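Local coordinates for protein ribonuclease VapC (PDB 7BY3) that probably acts as the toxic, magnesium-dependent endoribonuclease of a toxin-antitoxin system and is captured here in complex with a CopG-family regulator, at residues Ala6-Thr10 / Ile93-Ala97; Leu102-Arg107 / Gly117-Tyr122. All coordinates share one frame. Residues are numbered along the deposited sequence.

How the interactions relate
Strand 6-8 opens the fold near the N terminus, and 82 mostly helical residues separate segment 6-10 from segment 93-97 of helix 88-99, which returns to pack on the strand; interaction 1 closes that long loop. Interaction 2 follows in series, closing a short loop of nine residues that contains helix 109-112. Neither loop nests in or crosses the other, yet the contacts meet, their centres about 8 Å apart. Ala97 O lies 2.7 Å from Leu102 N, Leu7 N lies 2.9 Å from Glu103 O, and Ile93 CG2 packs 3.6 Å from Leu104 CD1. Paired with 6-8 and, through interaction 2, with 118-119, strand 103-105 is the middle member of the parallel sheet, with helix 88-99 lying against the face that carries Leu7 and Leu104.

Interaction 1. Residues Ala6-Thr10 / Ile93-Ala97; sequences ALFDT and ILATA
Leu7 reaches from strand 6-8 over one turn of helix 88-99, its chi1 t and chi2 near 95°, so that CD2 sits 3.6 Å from Ala97 CB, 3.9 Å from Ile93 CG2 and 3.3 Å from Ile93 O. Ile93 O also accepts the helical bond from Ala97 N (3.2 Å). CD1 of Leu7 meets Thr96 CG2 at 4.0 Å. The extended segment 6-8 and helical segment 93-97 run nearly antiparallel, their axes 167° apart and 9.3 Å at closest approach; CA atoms pair Leu7 with Ala97 (6.1 Å) and Asp9 with Ile93 (7.3 Å). This is the buried helix-on-sheet packing of the PIN domain, placing Asp9 just past the C-terminal end of strand 6-8, about 5 Å from Asp90, side chain to side chain; both are predicted magnesium ligands. Asp9 takes chi1 t, and its OD1 accepts a bond from Thr10 N (2.6 Å, 142°). Ile93, chi1 m and chi2 t, extends CD1 to 3.3 Å from Asp9 OD1, while Asp9 OD2 hydrogen-bonds Thr106 and a polar side chain of the regulator chain.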
ATOM      1  N   ALA B   6      16.960   6.407  -8.842  1.00 37.95           N
ATOM      2  CA  ALA B   6      17.112   5.519  -7.700  1.00 33.04           C
ATOM      3  C   ALA B   6      15.865   5.417  -6.824  1.00 31.64           C
ATOM      4  O   ALA B   6      15.211   6.417  -6.528  1.00 31.39           O
ATOM      5  CB  ALA B   6      18.290   5.974  -6.865  1.00 33.58           C
ATOM      6  N   LEU B   7      15.550   4.191  -6.416  1.00 31.16           N
ATOM      7  CA  LEU B   7      14.548   3.933  -5.386  1.00 28.94           C
ATOM      8  C   LEU B   7      15.240   3.319  -4.174  1.00 28.84           C
ATOM      9  O   LEU B   7      15.900   2.287  -4.287  1.00 29.62           O
ATOM     10  CB  LEU B   7      13.446   3.002  -5.898  1.00 28.46           C
ATOM     11  CG  LEU B   7      12.305   2.725  -4.916  1.00 25.92           C
ATOM     12  CD1 LEU B   7      11.141   3.667  -5.161  1.00 25.86           C
ATOM     13  CD2 LEU B   7      11.849   1.280  -4.988  1.00 25.81           C
ATOM     14  N   PHE B   8      15.095   3.953  -3.016  1.00 28.80           N
ATOM     15  CA  PHE B   8      15.809   3.517  -1.822  1.00 29.85           C
ATOM     16  C   PHE B   8      14.928   2.725  -0.863  1.00 29.97           C
ATOM     17  O   PHE B   8      13.839   3.162  -0.496  1.00 29.36           O
ATOM     18  CB  PHE B   8      16.418   4.722  -1.104  1.00 29.22           C
ATOM     19  CG  PHE B   8      17.654   5.255  -1.768  1.00 29.83           C
ATOM     20  CD1 PHE B   8      17.568   6.237  -2.739  1.00 29.66           C
ATOM     21  CD2 PHE B   8      18.902   4.762  -1.431  1.00 30.55           C
ATOM     22  CE1 PHE B   8      18.704   6.722  -3.356  1.00 30.82           C
ATOM     23  CE2 PHE B   8      20.041   5.243  -2.044  1.00 31.67           C
ATOM     24  CZ  PHE B   8      19.942   6.225  -3.007  1.00 31.66           C
ATOM     25  N   ASP B   9      15.418   1.555  -0.463  1.00 32.05           N
ATOM     26  CA  ASP B   9      14.710   0.684   0.467  1.00 31.64           C
ATOM     27  C   ASP B   9      14.761   1.255   1.881  1.00 32.24           C
ATOM     28  O   ASP B   9      15.605   2.097   2.192  1.00 31.77           O
ATOM     29  CB  ASP B   9      15.303  -0.727   0.432  1.00 35.49           C
ATOM     30  CG  ASP B   9      14.375  -1.770   1.030  1.00 37.51           C
ATOM     31  OD1 ASP B   9      13.238  -1.416   1.406  1.00 38.18           O
ATOM     32  OD2 ASP B   9      14.780  -2.949   1.115  1.00 39.17           O
ATOM     33  N   THR B  10      13.845   0.795   2.725  1.00 32.85           N
ATOM     34  CA  THR B  10      13.663   1.329   4.072  1.00 34.82           C
ATOM     35  C   THR B  10      14.933   1.314   4.926  1.00 36.92           C
ATOM     36  O   THR B  10      15.207   2.271   5.651  1.00 37.06           O
ATOM     37  CB  THR B  10      12.559   0.550   4.822  1.00 34.68           C
ATOM     38  OG1 THR B  10      11.388   0.467   4.001  1.00 32.57           O
ATOM     39  CG2 THR B  10      12.208   1.238   6.132  1.00 33.86           C
ATOM     40  N   ILE B  93       7.964  -3.100  -2.954  1.00 25.29           N
ATOM     41  CA  ILE B  93       9.040  -2.138  -3.159  1.00 25.71           C
ATOM     42  C   ILE B  93       9.804  -2.455  -4.447  1.00 26.13           C
ATOM     43  O   ILE B  93      10.207  -1.551  -5.179  1.00 27.21           O
ATOM     44  CB  ILE B  93       9.998  -2.114  -1.948  1.00 25.89           C
ATOM     45  CG1 ILE B  93       9.331  -1.394  -0.775  1.00 27.11           C
ATOM     46  CG2 ILE B  93      11.299  -1.414  -2.293  1.00 27.41           C
ATOM     47  CD1 ILE B  93      10.107  -1.467   0.515  1.00 30.17           C
ATOM     48  N   LEU B  94       9.975  -3.741  -4.736  1.00 25.90           N
ATOM     49  CA  LEU B  94      10.622  -4.161  -5.975  1.00 25.34           C
ATOM     50  C   LEU B  94       9.722  -3.892  -7.180  1.00 25.45           C
ATOM     51  O   LEU B  94      10.198  -3.510  -8.247  1.00 25.68           O
ATOM     52  CB  LEU B  94      10.999  -5.644  -5.912  1.00 25.61           C
ATOM     53  CG  LEU B  94      11.734  -6.213  -7.128  1.00 26.56           C
ATOM     54  CD1 LEU B  94      12.984  -5.402  -7.435  1.00 27.67           C
ATOM     55  CD2 LEU B  94      12.086  -7.677  -6.914  1.00 24.89           C
ATOM     56  N   ALA B  95       8.418  -4.089  -7.002  1.00 25.77           N
ATOM     57  CA  ALA B  95       7.445  -3.822  -8.059  1.00 26.14           C
ATOM     58  C   ALA B  95       7.400  -2.338  -8.395  1.00 26.53           C
ATOM     59  O   ALA B  95       7.273  -1.953  -9.557  1.00 27.69           O
ATOM     60  CB  ALA B  95       6.068  -4.309  -7.648  1.00 26.25           C
ATOM     61  N   THR B  96       7.503  -1.512  -7.361  1.00 27.10           N
ATOM     62  CA  THR B  96       7.511  -0.067  -7.522  1.00 26.46           C
ATOM     63  C   THR B  96       8.724   0.382  -8.333  1.00 28.21           C
ATOM     64  O   THR B  96       8.615   1.243  -9.206  1.00 30.12           O
ATOM     65  CB  THR B  96       7.502   0.639  -6.151  1.00 26.05           C
ATOM     66  OG1 THR B  96       6.283   0.331  -5.465  1.00 25.95           O
ATOM     67  CG2 THR B  96       7.615   2.143  -6.316  1.00 27.24           C
ATOM     68  N   ALA B  97       9.876  -0.218  -8.052  1.00 28.79           N
ATOM     69  CA  ALA B  97      11.109   0.114  -8.758  1.00 29.19           C
ATOM     70  C   ALA B  97      11.029  -0.270 -10.232  1.00 31.58           C
ATOM     71  O   ALA B  97      11.376   0.524 -11.105  1.00 33.62           O
ATOM     72  CB  ALA B  97      12.297  -0.568  -8.099  1.00 28.04           C
TER

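Interaction 2. Residues Leu102-Arg107 / Gly117-Tyr122; sequences LELITR and GVVTPY
Strands 103-105 and 118-119 form the parallel pair of a beta-alpha-beta unit whose connecting helix is 109-112, with 118-119 the outermost strand of the PIN-domain sheet within this chain and 103-105 the central one. Leu104 bridges Val118 (CA-CA 4.5 Å) and Ile105 bridges Val119 (CA-CA 4.8 Å). Three backbone bonds fix this register: Leu104 N to Gly117 O (2.8 Å), Val119 N to Leu104 O (2.7 Å) and Thr106 N to Val119 O (3.1 Å). Gly117 has positive phi (75°), which favours glycine. On one face Leu104 (chi1 t, chi2 p) sets CB 4.0 Å from Val118 CG2, and Phe112 packs on both residues. Ile105 (chi1 m, chi2 near 98°) occupies the other face, its CG2 3.5 Å from Pro121 CG and 4.3 Å from Val119 CG1. Glu103, chi1 t and chi2 p, folds OE2 to 3.1 Å from Val119 CG2. Past the strands, Thr106 (chi1 t) brings CG2 to 3.7 Å from Val118 CG1, while its OG1 hydrogen-bonds Asp9, a predicted magnesium ligand. Tyr122 (chi1 p) and Arg107 converge on Asp15, through a hydrogen bond and a salt bridge respectively. Arg107 CG makes a CH-pi contact over the Tyr122 ring, 4.1 Å from its centroid and 19° off the normal.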
ATOM      1  N   LEU B 102      13.411   2.166 -11.880  1.00 35.82           N
ATOM      2  CA  LEU B 102      14.386   2.661 -10.920  1.00 35.77           C
ATOM      3  C   LEU B 102      15.267   1.531 -10.411  1.00 34.23           C
ATOM      4  O   LEU B 102      14.825   0.389 -10.304  1.00 34.21           O
ATOM      5  CB  LEU B 102      13.689   3.345  -9.744  1.00 33.82           C
ATOM      6  CG  LEU B 102      12.529   4.283 -10.075  1.00 32.95           C
ATOM      7  CD1 LEU B 102      11.931   4.845  -8.799  1.00 30.60           C
ATOM      8  CD2 LEU B 102      12.990   5.397 -10.988  1.00 33.49           C
ATOM      9  N   GLU B 103      16.518   1.851 -10.103  1.00 33.98           N
ATOM     10  CA  GLU B 103      17.393   0.894  -9.450  1.00 34.48           C
ATOM     11  C   GLU B 103      16.960   0.753  -8.001  1.00 34.22           C
ATOM     12  O   GLU B 103      16.724   1.750  -7.322  1.00 37.08           O
ATOM     13  CB  GLU B 103      18.853   1.339  -9.530  1.00 36.76           C
ATOM     14  CG  GLU B 103      19.844   0.299  -9.036  1.00 36.86           C
ATOM     15  CD  GLU B 103      20.113  -0.780 -10.066  1.00 39.49           C
ATOM     16  OE1 GLU B 103      19.947  -0.504 -11.272  1.00 47.71           O
ATOM     17  OE2 GLU B 103      20.491  -1.903  -9.675  1.00 40.32           O
ATOM     18  N   LEU B 104      16.838  -0.483  -7.529  1.00 33.31           N
ATOM     19  CA  LEU B 104      16.498  -0.714  -6.134  1.00 32.04           C
ATOM     20  C   LEU B 104      17.773  -0.826  -5.314  1.00 32.70           C
ATOM     21  O   LEU B 104      18.571  -1.739  -5.510  1.00 34.27           O
ATOM     22  CB  LEU B 104      15.645  -1.975  -5.974  1.00 31.60           C
ATOM     23  CG  LEU B 104      15.230  -2.311  -4.539  1.00 30.43           C
ATOM     24  CD1 LEU B 104      14.571  -1.114  -3.873  1.00 27.71           C
ATOM     25  CD2 LEU B 104      14.307  -3.516  -4.510  1.00 27.56           C
ATOM     26  N   ILE B 105      17.967   0.115  -4.400  1.00 31.87           N
ATOM     27  CA  ILE B 105      19.147   0.097  -3.553  1.00 33.14           C
ATOM     28  C   ILE B 105      18.744  -0.364  -2.165  1.00 34.66           C
ATOM     29  O   ILE B 105      17.933   0.272  -1.493  1.00 33.36           O
ATOM     30  CB  ILE B 105      19.832   1.474  -3.481  1.00 33.59           C
ATOM     31  CG1 ILE B 105      20.001   2.058  -4.880  1.00 32.49           C
ATOM     32  CG2 ILE B 105      21.195   1.359  -2.843  1.00 35.56           C
ATOM     33  CD1 ILE B 105      18.941   3.039  -5.242  1.00 31.42           C
ATOM     34  N   THR B 106      19.305  -1.493  -1.753  1.00 38.80           N
ATOM     35  CA  THR B 106      18.951  -2.116  -0.489  1.00 40.64           C
ATOM     36  C   THR B 106      20.153  -2.838   0.095  1.00 41.12           C
ATOM     37  O   THR B 106      21.035  -3.286  -0.635  1.00 39.65           O
ATOM     38  CB  THR B 106      17.785  -3.114  -0.661  1.00 38.67           C
ATOM     39  OG1 THR B 106      17.539  -3.789   0.579  1.00 39.09           O
ATOM     40  CG2 THR B 106      18.113  -4.139  -1.735  1.00 36.59           C
ATOM     41  N   ARG B 107      20.191  -2.945   1.417  1.00 42.42           N
ATOM     42  CA  ARG B 107      21.240  -3.708   2.075  1.00 45.79           C
ATOM     43  C   ARG B 107      20.900  -5.188   2.135  1.00 47.34           C
ATOM     44  O   ARG B 107      21.700  -5.988   2.619  1.00 51.16           O
ATOM     45  CB  ARG B 107      21.484  -3.190   3.490  1.00 48.11           C
ATOM     46  CG  ARG B 107      22.785  -2.440   3.660  1.00 51.34           C
ATOM     47  CD  ARG B 107      23.054  -2.147   5.123  1.00 53.57           C
ATOM     48  NE  ARG B 107      22.175  -1.096   5.622  1.00 53.86           N
ATOM     49  CZ  ARG B 107      21.070  -1.324   6.318  1.00 54.45           C
ATOM     50  NH1 ARG B 107      20.322  -0.318   6.732  1.00 51.63           N
ATOM     51  NH2 ARG B 107      20.721  -2.561   6.606  1.00 50.76           N
ATOM     52  N   GLY B 117      18.379  -5.182 -11.574  1.00 34.58           N
ATOM     53  CA  GLY B 117      17.976  -3.835 -11.216  1.00 35.07           C
ATOM     54  C   GLY B 117      18.050  -3.540  -9.731  1.00 34.08           C
ATOM     55  O   GLY B 117      17.446  -2.582  -9.256  1.00 34.26           O
ATOM     56  N   VAL B 118      18.796  -4.359  -8.997  1.00 34.17           N
ATOM     57  CA  VAL B 118      18.972  -4.160  -7.562  1.00 34.37           C
ATOM     58  C   VAL B 118      20.452  -3.983  -7.211  1.00 36.29           C
ATOM     59  O   VAL B 118      21.296  -4.751  -7.668  1.00 36.81           O
ATOM     60  CB  VAL B 118      18.399  -5.340  -6.752  1.00 33.41           C
ATOM     61  CG1 VAL B 118      18.515  -5.070  -5.262  1.00 33.64           C
ATOM     62  CG2 VAL B 118      16.951  -5.606  -7.138  1.00 32.73           C
ATOM     63  N   VAL B 119      20.764  -2.978  -6.400  1.00 35.87           N
ATOM     64  CA  VAL B 119      22.147  -2.698  -6.022  1.00 37.24           C
ATOM     65  C   VAL B 119      22.366  -2.834  -4.518  1.00 39.37           C
ATOM     66  O   VAL B 119      21.622  -2.254  -3.731  1.00 38.87           O
ATOM     67  CB  VAL B 119      22.566  -1.274  -6.470  1.00 35.36           C
ATOM     68  CG1 VAL B 119      23.727  -0.759  -5.641  1.00 42.21           C
ATOM     69  CG2 VAL B 119      22.939  -1.270  -7.937  1.00 34.80           C
ATOM     70  N   THR B 120      23.372  -3.602  -4.110  1.00 42.40           N
ATOM     71  CA  THR B 120      23.725  -3.627  -2.697  1.00 43.46           C
ATOM     72  C   THR B 120      24.886  -2.649  -2.445  1.00 44.18           C
ATOM     73  O   THR B 120      26.024  -2.889  -2.842  1.00 44.76           O
ATOM     74  CB  THR B 120      24.061  -5.066  -2.216  1.00 43.94           C
ATOM     75  OG1 THR B 120      24.411  -5.046  -0.827  1.00 53.66           O
ATOM     76  CG2 THR B 120      25.179  -5.703  -3.034  1.00 43.92           C
ATOM     77  N   PRO B 121      24.571  -1.499  -1.822  1.00 45.04           N
ATOM     78  CA  PRO B 121      25.566  -0.446  -1.585  1.00 47.00           C
ATOM     79  C   PRO B 121      26.627  -0.777  -0.532  1.00 49.71           C
ATOM     80  O   PRO B 121      27.807  -0.549  -0.792  1.00 56.20           O
ATOM     81  CB  PRO B 121      24.705   0.734  -1.124  1.00 45.63           C
ATOM     82  CG  PRO B 121      23.516   0.103  -0.504  1.00 43.85           C
ATOM     83  CD  PRO B 121      23.249  -1.146  -1.284  1.00 44.15           C
ATOM     84  N   TYR B 122      26.232  -1.335   0.609  1.00 48.95           N
ATOM     85  CA  TYR B 122      27.174  -1.516   1.715  1.00 50.13           C
ATOM     86  C   TYR B 122      26.779  -2.648   2.668  1.00 56.19           C
ATOM     87  O   TYR B 122      25.811  -3.366   2.427  1.00 55.31           O
ATOM     88  CB  TYR B 122      27.346  -0.198   2.491  1.00 49.05           C
ATOM     89  CG  TYR B 122      26.069   0.444   2.997  1.00 47.68           C
ATOM     90  CD1 TYR B 122      25.655   0.276   4.309  1.00 48.16           C
ATOM     91  CD2 TYR B 122      25.291   1.238   2.166  1.00 50.94           C
ATOM     92  CE1 TYR B 122      24.498   0.872   4.773  1.00 44.90           C
ATOM     93  CE2 TYR B 122      24.127   1.829   2.619  1.00 43.97           C
ATOM     94  CZ  TYR B 122      23.736   1.642   3.923  1.00 42.07           C
ATOM     95  OH  TYR B 122      22.582   2.231   4.381  1.00 41.10           O
TER
HETATM   96  O   HOH W   1      14.967  -2.650 -10.110  1.00 31.24           O